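Pyruvate kinase 1 (Trypanosoma brucei brucei, PDB 4KCT) catalyses the transfer of phosphate from phosphoenolpyruvate to ADP, giving pyruvate and ATP, and also has an intrinsic activity that decarboxylates oxaloacetate. Local coordinates at the interface of chains A and B and the interface of chains A and C. Coordinates in Å, arbitrary orientation; residue numbers count along the deposited sequence, not the author numbering. Chains: chain A/B/C, Pyruvate kinase 1.

Contact 1: the interface of chains A and B. Residues chain A 376-377, 489; chain B 392, 495, 497.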
loop_
_atom_site.group_PDB
_atom_site.type_symbol
_atom_site.label_atom_id
_atom_site.label_comp_id
_atom_site.label_asym_id
_atom_site.label_seq_id
_atom_site.Cartn_x
_atom_site.Cartn_y
_atom_site.Cartn_z
ATOM N N CYS A 376 -21.387 -11.798 -5.214
ATOM C CA CYS A 376 -22.328 -12.903 -5.039
ATOM C C CYS A 376 -21.744 -13.874 -4.028
ATOM O O CYS A 376 -20.526 -13.914 -3.843
ATOM C CB CYS A 376 -22.558 -13.628 -6.372
ATOM S SG CYS A 376 -23.191 -12.587 -7.704
ATOM N N PRO A 377 -22.607 -14.642 -3.348
ATOM C CA PRO A 377 -22.126 -15.549 -2.300
ATOM C C PRO A 377 -21.107 -16.555 -2.817
ATOM O O PRO A 377 -20.133 -16.827 -2.133
ATOM C CB PRO A 377 -23.402 -16.270 -1.804
ATOM C CG PRO A 377 -24.564 -15.538 -2.400
ATOM C CD PRO A 377 -24.081 -14.603 -3.470
ATOM N N TYR A 489 -25.018 -23.599 -6.811
ATOM C CA TYR A 489 -23.733 -22.942 -6.585
ATOM C C TYR A 489 -23.150 -23.438 -5.248
ATOM O O TYR A 489 -23.879 -23.987 -4.420
ATOM C CB TYR A 489 -23.889 -21.406 -6.569
ATOM C CG TYR A 489 -24.750 -20.865 -5.440
ATOM C CD1 TYR A 489 -26.150 -20.774 -5.573
ATOM C CD2 TYR A 489 -24.179 -20.487 -4.220
ATOM C CE1 TYR A 489 -26.945 -20.308 -4.519
ATOM C CE2 TYR A 489 -24.963 -19.984 -3.177
ATOM C CZ TYR A 489 -26.344 -19.915 -3.327
ATOM O OH TYR A 489 -27.124 -19.481 -2.269
ATOM N N VAL B 392 -19.405 -9.775 1.014
ATOM C CA VAL B 392 -20.869 -9.844 0.723
ATOM C C VAL B 392 -21.685 -8.837 1.505
ATOM O O VAL B 392 -22.907 -8.865 1.448
ATOM C CB VAL B 392 -21.493 -11.254 0.951
ATOM C CG1 VAL B 392 -20.845 -12.261 0.061
ATOM C CG2 VAL B 392 -21.457 -11.679 2.447
ATOM N N LEU B 495 -22.150 -19.516 3.640
ATOM C CA LEU B 495 -22.943 -18.339 3.480
ATOM C C LEU B 495 -24.391 -18.760 3.254
ATOM O O LEU B 495 -24.676 -19.525 2.325
ATOM C CB LEU B 495 -22.450 -17.526 2.286
ATOM C CG LEU B 495 -21.390 -16.445 2.608
ATOM C CD1 LEU B 495 -20.149 -17.111 3.180
ATOM C CD2 LEU B 495 -21.028 -15.700 1.322
ATOM N N TYR B 497 -28.639 -17.564 3.189
ATOM C CA TYR B 497 -29.678 -16.532 3.131
ATOM C C TYR B 497 -30.712 -16.833 4.208
ATOM O O TYR B 497 -31.130 -17.985 4.366
ATOM C CB TYR B 497 -30.370 -16.554 1.783
ATOM C CG TYR B 497 -29.542 -16.065 0.645
ATOM C CD1 TYR B 497 -29.026 -16.959 -0.281
ATOM C CD2 TYR B 497 -29.369 -14.699 0.417
ATOM C CE1 TYR B 497 -28.324 -16.525 -1.394
ATOM C CE2 TYR B 497 -28.682 -14.242 -0.710
ATOM C CZ TYR B 497 -28.200 -15.166 -1.636
ATOM O OH TYR B 497 -27.523 -14.750 -2.768
HETATM O O HOH W 1 -26.510 -20.015 0.282
#
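A:Pro377 and B:Tyr497 meet at about a right angle, the proline ring abutting the phenol end of the tyrosine, and the patch around them shows how a subunit interface can combine close apolar contact with a hydrated side. In the tight part, CG of A:Pro377 lies 3.7 Å from CZ of B:Tyr497, and CD of the same ring also faces the tyrosine hydroxyl. B:Tyr497 buries more surface than any other residue of the patch. Its CG lies beside the backbone N and anti to the carbonyl carbon (chi1 -71°), which sends the ring from strand 492-497 toward the start of helix 377-392 of chain A. B:Leu495, on the same strand, adds a methyl: CD2 stands 3.8 Å from CA of A:Pro377. B:Val392 only borders the contact.

On the A:Tyr489 side a water enters the contact. There the hydroxyl OH of A:Tyr489 comes to the edge of the B:Tyr497 ring, in its plane, 3.3 Å from CE1. CG of A:Tyr489 is set between its backbone N and carbonyl carbon (chi1 64°), a turn that points the phenol toward chain B. The same hydroxyl is 2.7 Å from the water, which in turn lies 2.8 Å from the backbone O of B:Leu495, so that a polar bridge runs beside the apolar contact. With its symmetry twin, the patch joins the C-terminal alpha/beta domains of two subunits and so contributes to assembly of the pyruvate kinase tetramer.

Contact 2: the interface of chains A and C. Residues chain A 280-281, 284; chain C 3, 7, 10, 322.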
loop_
_atom_site.group_PDB
_atom_site.type_symbol
_atom_site.label_atom_id
_atom_site.label_comp_id
_atom_site.label_asym_id
_atom_site.label_seq_id
_atom_site.Cartn_x
_atom_site.Cartn_y
_atom_site.Cartn_z
ATOM N N MET A 280 -0.704 -7.285 -22.549
ATOM C CA MET A 280 -0.772 -7.062 -21.115
ATOM C C MET A 280 -2.167 -6.634 -20.693
ATOM O O MET A 280 -2.663 -7.039 -19.652
ATOM C CB MET A 280 0.226 -5.984 -20.701
ATOM C CG MET A 280 1.675 -6.438 -20.768
ATOM S SD MET A 280 2.765 -4.994 -20.617
ATOM C CE MET A 280 2.703 -4.747 -18.862
ATOM N N CYS A 281 -2.728 -5.696 -21.437
ATOM C CA CYS A 281 -4.057 -5.169 -21.140
ATOM C C CYS A 281 -5.159 -6.250 -21.214
ATOM O O CYS A 281 -5.898 -6.444 -20.268
ATOM C CB CYS A 281 -4.381 -4.032 -22.098
ATOM S SG CYS A 281 -6.061 -3.412 -21.884
ATOM N N SER A 284 -4.759 -9.028 -18.417
ATOM C CA SER A 284 -5.188 -8.503 -17.111
ATOM C C SER A 284 -6.699 -8.317 -17.044
ATOM O O SER A 284 -7.316 -8.648 -16.042
ATOM C CB SER A 284 -4.460 -7.203 -16.782
ATOM O OG SER A 284 -3.064 -7.507 -16.551
ATOM N N GLN C 3 -0.010 -3.585 -10.403
ATOM C CA GLN C 3 0.349 -3.802 -11.800
ATOM C C GLN C 3 -0.868 -4.200 -12.591
ATOM O O GLN C 3 -1.025 -3.779 -13.744
ATOM C CB GLN C 3 1.430 -4.874 -11.946
ATOM C CG GLN C 3 1.737 -5.242 -13.395
ATOM C CD GLN C 3 2.675 -4.231 -14.069
ATOM O OE1 GLN C 3 3.649 -3.805 -13.464
ATOM N NE2 GLN C 3 2.372 -3.841 -15.338
ATOM N N ASN C 7 -2.321 -2.279 -15.792
ATOM C CA ASN C 7 -2.453 -2.964 -17.080
ATOM C C ASN C 7 -3.830 -2.779 -17.720
ATOM O O ASN C 7 -3.931 -2.669 -18.930
ATOM C CB ASN C 7 -2.133 -4.467 -16.971
ATOM C CG ASN C 7 -0.662 -4.745 -16.743
ATOM O OD1 ASN C 7 0.177 -3.845 -16.814
ATOM N ND2 ASN C 7 -0.330 -6.019 -16.516
ATOM N N LEU C 10 -4.212 0.313 -19.794
ATOM C CA LEU C 10 -3.312 0.562 -20.956
ATOM C C LEU C 10 -4.107 0.731 -22.268
ATOM O O LEU C 10 -5.138 0.074 -22.469
ATOM C CB LEU C 10 -2.321 -0.576 -21.133
ATOM C CG LEU C 10 -1.265 -0.749 -20.031
ATOM C CD1 LEU C 10 -0.546 -2.083 -20.225
ATOM C CD2 LEU C 10 -0.268 0.395 -20.043
ATOM N N LEU C 322 10.765 -3.379 -19.431
ATOM C CA LEU C 322 9.891 -3.403 -18.235
ATOM C C LEU C 322 10.599 -4.005 -16.992
ATOM O O LEU C 322 10.319 -3.588 -15.848
ATOM C CB LEU C 322 8.578 -4.162 -18.519
ATOM C CG LEU C 322 7.702 -3.499 -19.606
ATOM C CD1 LEU C 322 6.624 -4.465 -20.080
ATOM C CD2 LEU C 322 7.064 -2.217 -19.084
#
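A:Met280 and C:Asn7, the two residues that bury most surface here, illustrate how a flexible thioether and a flat, hydrogen-bonded amide can share one interface. The methionine leaves helix 275-289 of chain A with CG beside its backbone N, runs extended through chi2 and turns at chi3 (79°). This bend carries its methyl CE to the amide of C:Asn7, 3.4 Å from OD1, with NE2 of C:Gln3 nearby. The side chain and C:Leu322 reach toward each other tip to tip, with SD of A:Met280 3.9 Å from CD1 of C:Leu322, while CB of the methionine rests near a methyl of C:Leu10.

C:Asn7 belongs to the N-terminal helix 3-8 of chain C, and its amide is held through both its oxygen and its nitrogen. NE2 of C:Gln3 donates to OD1 at 2.6 Å, an intrachain bond that would help fix the amide's rotation. ND2 donates across the interface to the hydroxyl of A:Ser284. That hydroxyl is itself committed within its helix, since OG donates to the backbone O of A:Met280 at 3.2 Å. The N-terminal segment of one subunit is thereby tied, at least in part, to a barrel-domain helix of its neighbour. In the crossing bond, C:Asn7 ND2 stands 3.1 Å from A:Ser284 OG, which lies almost exactly in the amide plane, with an angle of 156° at the hydrogen.

Contact 3: the interface of chains A and C. Residues chain A 314, 318, 322, 350, 353, 357; chain C 272-273, 276-277, 280.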
loop_
_atom_site.group_PDB
_atom_site.type_symbol
_atom_site.label_atom_id
_atom_site.label_comp_id
_atom_site.label_asym_id
_atom_site.label_seq_id
_atom_site.Cartn_x
_atom_site.Cartn_y
_atom_site.Cartn_z
ATOM N N VAL A 314 12.303 -18.131 -24.925
ATOM C CA VAL A 314 12.134 -18.521 -23.551
ATOM C C VAL A 314 11.493 -17.407 -22.756
ATOM O O VAL A 314 10.551 -17.633 -21.975
ATOM C CB VAL A 314 13.463 -18.933 -22.908
ATOM C CG1 VAL A 314 13.280 -19.071 -21.399
ATOM C CG2 VAL A 314 13.939 -20.236 -23.515
ATOM N N ALA A 318 7.818 -17.229 -20.603
ATOM C CA ALA A 318 7.840 -16.937 -19.161
ATOM C C ALA A 318 7.021 -15.679 -18.904
ATOM O O ALA A 318 6.243 -15.612 -17.968
ATOM C CB ALA A 318 9.285 -16.749 -18.666
ATOM N N LEU A 322 3.846 -14.876 -16.494
ATOM C CA LEU A 322 3.914 -13.787 -15.489
ATOM C C LEU A 322 2.857 -12.715 -15.741
ATOM O O LEU A 322 2.342 -12.112 -14.791
ATOM C CB LEU A 322 5.304 -13.131 -15.494
ATOM C CG LEU A 322 6.468 -14.043 -15.028
ATOM C CD1 LEU A 322 7.836 -13.376 -15.232
ATOM C CD2 LEU A 322 6.289 -14.448 -13.575
ATOM N N ILE A 350 9.483 -24.069 -18.978
ATOM C CA ILE A 350 9.469 -22.605 -18.856
ATOM C C ILE A 350 8.256 -22.140 -18.022
ATOM O O ILE A 350 8.394 -21.245 -17.163
ATOM C CB ILE A 350 9.469 -21.897 -20.242
ATOM C CG1 ILE A 350 10.713 -22.265 -21.077
ATOM C CG2 ILE A 350 9.376 -20.379 -20.097
ATOM C CD1 ILE A 350 10.462 -22.031 -22.587
ATOM N N GLU A 353 9.035 -22.700 -14.372
ATOM C CA GLU A 353 9.970 -21.714 -13.824
ATOM C C GLU A 353 9.255 -20.377 -13.560
ATOM O O GLU A 353 9.461 -19.758 -12.519
ATOM C CB GLU A 353 11.162 -21.465 -14.768
ATOM C CG GLU A 353 12.155 -22.596 -14.836
ATOM C CD GLU A 353 12.997 -22.731 -13.580
ATOM O OE1 GLU A 353 13.645 -23.781 -13.427
ATOM O OE2 GLU A 353 13.111 -21.746 -12.820
ATOM N N ALA A 357 8.558 -18.456 -9.982
ATOM C CA ALA A 357 9.042 -17.092 -9.765
ATOM C C ALA A 357 7.931 -16.073 -9.446
ATOM O O ALA A 357 8.212 -14.897 -9.201
ATOM C CB ALA A 357 9.857 -16.624 -10.967
ATOM N N ALA C 272 18.112 -23.591 -19.889
ATOM C CA ALA C 272 17.702 -22.381 -20.651
ATOM C C ALA C 272 16.499 -21.686 -19.982
ATOM O O ALA C 272 16.411 -20.440 -19.959
ATOM C CB ALA C 272 17.375 -22.755 -22.113
ATOM N N GLU C 273 15.598 -22.480 -19.406
ATOM C CA GLU C 273 14.395 -21.928 -18.774
ATOM C C GLU C 273 14.683 -21.120 -17.491
ATOM O O GLU C 273 13.922 -20.221 -17.148
ATOM C CB GLU C 273 13.343 -23.029 -18.518
ATOM C CG GLU C 273 13.711 -23.993 -17.392
ATOM C CD GLU C 273 14.522 -25.184 -17.881
ATOM O OE1 GLU C 273 15.051 -25.141 -19.025
ATOM O OE2 GLU C 273 14.596 -26.185 -17.136
ATOM N N CYS C 276 15.410 -16.740 -17.526
ATOM C CA CYS C 276 14.393 -15.716 -17.248
ATOM C C CYS C 276 14.427 -15.273 -15.786
ATOM O O CYS C 276 14.344 -14.087 -15.489
ATOM C CB CYS C 276 12.967 -16.177 -17.681
ATOM S SG CYS C 276 12.230 -17.606 -16.814
ATOM N N VAL C 277 14.622 -16.236 -14.880
ATOM C CA VAL C 277 14.722 -15.935 -13.452
ATOM C C VAL C 277 16.015 -15.189 -13.115
ATOM O O VAL C 277 15.996 -14.227 -12.365
ATOM C CB VAL C 277 14.660 -17.230 -12.620
ATOM C CG1 VAL C 277 14.885 -16.925 -11.146
ATOM C CG2 VAL C 277 13.321 -17.919 -12.839
ATOM N N MET C 280 15.708 -11.445 -14.366
ATOM C CA MET C 280 14.866 -10.596 -13.510
ATOM C C MET C 280 15.616 -10.226 -12.243
ATOM O O MET C 280 15.585 -9.085 -11.799
ATOM C CB MET C 280 13.573 -11.331 -13.119
ATOM C CG MET C 280 12.611 -11.504 -14.275
ATOM S SD MET C 280 11.162 -12.512 -13.872
ATOM C CE MET C 280 11.798 -13.871 -12.949
HETATM O O HOH W 2 13.507 -25.876 -14.756
#
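A:Ala318 and C:Cys276 stand in a line of apolar contacts between helix 311-323 of chain A and helix 275-289 of chain C, flanked by loop residue A:Ala357 and by 3-10 helix 272-274. CB of A:Ala318 rests 3.6 Å from SG of C:Cys276. The thiol sits between the backbone N and carbonyl carbon of its own residue (chi1 65°), an orientation that also permits a weak hydrogen bond to the backbone O of C:Glu273. A:Val314 extends the line, its CG1 facing the backbone of C:Ala272 and C:Glu273. At the other end, A:Leu322 meets C:Met280, the two-fold twin of the A:Met280 and C:Leu322 pair. The copies differ at chi3, -43° in C:Met280, which carries CE to 3.9 Å from CB of A:Ala357 rather than toward an asparagine amide.

A second kind of contact uses the aliphatic parts of acidic residues. A:Glu353 and C:Glu273 cross at about a right angle, CG of A:Glu353 lying 3.3 Å from CG of C:Glu273. CG1 of A:Ile350 packs 3.7 Å from CB of C:Glu273.

Polar contact is made through water. One water lies 2.5 Å from OE1 of A:Glu353 and 2.6 Å from OE2 of C:Glu273, linking two carboxylates whose planes are turned 55° apart. Those two oxygens, A:Glu353 OE1 and C:Glu273 OE2, stay 4.5 Å apart; the water may ease their like charges, which might raise the proton affinity of one carboxylate. Together with its twin, the patch joins barrel domains of neighbouring subunits and contributes to holding the tetramer together.

Contacts 2 and 3 belong to one two-fold interface, between chains A and C, and their C-alpha centres lie about 19 Å apart. Helix 275-289 comes from chain A in contact 2 and from chain C in contact 3, helix 311-323 the reverse; the Met280–Leu322 pair appears in both, once in each symmetry-related copy. Contact 1 belongs to the separate A–B interface, its C-alpha centre about 31 Å from that of contact 2 and about 39 Å from that of contact 3. Chain A thus offers barrel-domain helices and, by symmetry, the N-terminal helix 3-8 to one neighbour, and the C-terminal domain to the other, which together can build a tetramer with two kinds of two-fold interface.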